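Long-range contact in terminal uridylyltransferase 1 (Trypanosoma brucei, PDB 5HZD), which adds uridines from UTP to the 3'-hydroxyl of guide RNAs, ribosomal RNAs and some mRNAs during mitochondrial RNA editing: residues 42-47 with 493-498. Numbering follows the deposited sequence.
Sequences RIAQKL and RGLLSL. With SO4 (sulfate ion), chain E.
Leu-496 reaches Ile-43, Ala-44 and Leu-47 alike, and both of its methyls border CG2 of Ile-43. CD1 of Leu-496 lies 3.8 Å from that CG2 and CD2 3.9 Å, and the two side chains cross at about a right angle. CD2 alone goes on to the other two residues: it stands 4.0 Å from CA of Ala-44 and meets CD1 of Leu-47 at 3.5 Å, a close methyl-methyl contact. With CG anti to its carbonyl carbon (chi1 -62°), the leucine directs its branch point at the opposing helix. Leu-495 adds a looser touch, CD2 to CB of Ala-44 at 4.3 Å. No hydrogen bond links the segments, and 181 Å² of summed buried surface marks a small, apolar interface. The axes of segments 42-47 and 493-497 approach to 10.0 Å and cross at 53°. These segments lie on helix 37-47, following the zinc finger, and helix 481-497, near the end of the modelled chain; this is packing away from the catalytic and zinc sites. Phe-408 and Phe-403 of helix 385-409 extend the apolar cluster against Ala-44 and Leu-495. To one side, NH1 of Arg-493 donates to O2 of a sulfate (2.9 Å, N-H...O angle 154°), whose sulfur lies in the guanidinium plane at its edge. NH2 of Arg-39, on helix 37-47, hydrogen-bonds the same ion, probably from the crystallisation liquor, and Glu-490 forms a salt bridge with NH2 of Arg-493.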
loop_
_atom_site.group_PDB
_atom_site.type_symbol
_atom_site.label_atom_id
_atom_site.label_comp_id
_atom_site.label_asym_id
_atom_site.label_seq_id
_atom_site.Cartn_x
_atom_site.Cartn_y
_atom_site.Cartn_z
ATOM N N ARG A 42 -29.543 12.401 -13.041
ATOM C CA ARG A 42 -30.283 13.245 -13.974
ATOM C C ARG A 42 -29.438 14.394 -14.505
ATOM O O ARG A 42 -29.465 14.682 -15.708
ATOM C CB ARG A 42 -31.569 13.782 -13.326
ATOM C CG ARG A 42 -32.763 12.825 -13.397
ATOM C CD ARG A 42 -34.088 13.514 -13.006
ATOM N NE ARG A 42 -34.171 13.790 -11.573
ATOM C CZ ARG A 42 -33.813 14.939 -11.006
ATOM N NH1 ARG A 42 -33.352 15.938 -11.752
ATOM N NH2 ARG A 42 -33.915 15.091 -9.690
ATOM N N ILE A 43 -28.685 15.050 -13.621
ATOM C CA ILE A 43 -27.789 16.130 -14.057
ATOM C C ILE A 43 -26.762 15.622 -15.063
ATOM O O ILE A 43 -26.578 16.217 -16.134
ATOM C CB ILE A 43 -27.122 16.856 -12.875
ATOM C CG1 ILE A 43 -28.199 17.559 -12.043
ATOM C CG2 ILE A 43 -26.104 17.878 -13.383
ATOM C CD1 ILE A 43 -27.734 18.070 -10.705
ATOM N N ALA A 44 -26.110 14.505 -14.748
ATOM C CA ALA A 44 -25.088 13.980 -15.649
ATOM C C ALA A 44 -25.704 13.511 -16.961
ATOM O O ALA A 44 -25.092 13.661 -18.013
ATOM C CB ALA A 44 -24.312 12.859 -14.987
ATOM N N GLN A 45 -26.916 12.959 -16.914
ATOM C CA GLN A 45 -27.606 12.537 -18.145
ATOM C C GLN A 45 -27.945 13.681 -19.092
ATOM O O GLN A 45 -28.084 13.459 -20.304
ATOM C CB GLN A 45 -28.890 11.774 -17.846
ATOM C CG GLN A 45 -28.657 10.309 -17.560
ATOM C CD GLN A 45 -29.895 9.632 -17.034
ATOM O OE1 GLN A 45 -30.779 10.281 -16.478
ATOM N NE2 GLN A 45 -29.974 8.321 -17.218
ATOM N N LYS A 46 -28.095 14.890 -18.559
ATOM C CA LYS A 46 -28.326 16.049 -19.424
ATOM C C LYS A 46 -27.070 16.337 -20.244
ATOM O O LYS A 46 -27.142 16.764 -21.397
ATOM C CB LYS A 46 -28.704 17.284 -18.607
ATOM C CG LYS A 46 -29.921 17.087 -17.733
ATOM C CD LYS A 46 -31.148 16.709 -18.550
ATOM C CE LYS A 46 -32.116 15.857 -17.732
ATOM N NZ LYS A 46 -31.539 14.508 -17.439
ATOM N N LEU A 47 -25.918 16.097 -19.636
ATOM C CA LEU A 47 -24.633 16.375 -20.275
ATOM C C LEU A 47 -24.253 15.362 -21.351
ATOM O O LEU A 47 -23.551 15.688 -22.311
ATOM C CB LEU A 47 -23.535 16.517 -19.208
ATOM C CG LEU A 47 -23.659 17.870 -18.488
ATOM C CD1 LEU A 47 -22.918 17.881 -17.168
ATOM C CD2 LEU A 47 -23.137 18.994 -19.379
ATOM N N ARG A 493 -20.885 12.321 -9.201
ATOM C CA ARG A 493 -20.461 13.530 -8.523
ATOM C C ARG A 493 -19.044 13.895 -8.979
ATOM O O ARG A 493 -18.759 15.080 -9.230
ATOM C CB ARG A 493 -20.523 13.346 -7.010
ATOM C CG ARG A 493 -20.449 14.653 -6.266
ATOM C CD ARG A 493 -20.266 14.546 -4.766
ATOM N NE ARG A 493 -21.019 13.475 -4.123
ATOM C CZ ARG A 493 -22.272 13.548 -3.673
ATOM N NH1 ARG A 493 -23.028 14.647 -3.797
ATOM N NH2 ARG A 493 -22.783 12.477 -3.097
ATOM N N GLY A 494 -18.180 12.897 -9.128
ATOM C CA GLY A 494 -16.824 13.173 -9.588
ATOM C C GLY A 494 -16.804 13.755 -10.993
ATOM O O GLY A 494 -16.062 14.706 -11.264
ATOM N N LEU A 495 -17.619 13.186 -11.883
ATOM C CA LEU A 495 -17.721 13.634 -13.268
ATOM C C LEU A 495 -18.118 15.101 -13.298
ATOM O O LEU A 495 -17.475 15.921 -13.960
ATOM C CB LEU A 495 -18.782 12.820 -13.996
ATOM C CG LEU A 495 -19.026 13.163 -15.455
ATOM C CD1 LEU A 495 -17.766 12.844 -16.257
ATOM C CD2 LEU A 495 -20.203 12.370 -15.999
ATOM N N LEU A 496 -19.175 15.432 -12.570
ATOM C CA LEU A 496 -19.712 16.785 -12.592
ATOM C C LEU A 496 -18.733 17.777 -11.989
ATOM O O LEU A 496 -18.672 18.935 -12.432
ATOM C CB LEU A 496 -21.072 16.851 -11.887
ATOM C CG LEU A 496 -22.139 15.988 -12.556
ATOM C CD1 LEU A 496 -23.418 15.876 -11.697
ATOM C CD2 LEU A 496 -22.463 16.513 -13.934
ATOM N N SER A 497 -17.980 17.353 -10.981
ATOM C CA SER A 497 -17.089 18.274 -10.264
ATOM C C SER A 497 -15.896 18.699 -11.122
ATOM O O SER A 497 -15.353 19.794 -10.943
ATOM C CB SER A 497 -16.551 17.616 -9.001
ATOM O OG SER A 497 -17.600 17.423 -8.060
ATOM N N LEU A 498 -15.475 17.838 -12.035
ATOM C CA LEU A 498 -14.269 18.128 -12.826
ATOM C C LEU A 498 -14.593 19.082 -13.984
ATOM O O LEU A 498 -13.692 19.573 -14.685
ATOM C CB LEU A 498 -13.617 16.832 -13.342
ATOM C CG LEU A 498 -12.977 15.966 -12.262
ATOM C CD1 LEU A 498 -12.675 14.551 -12.801
ATOM C CD2 LEU A 498 -11.717 16.590 -11.716
HETATM S S SO4 E . -23.838 17.928 -4.731
HETATM O O1 SO4 E . -24.570 17.131 -3.745
HETATM O O2 SO4 E . -22.794 17.115 -5.371
HETATM O O3 SO4 E . -23.218 19.065 -4.047
HETATM O O4 SO4 E . -24.785 18.406 -5.739
#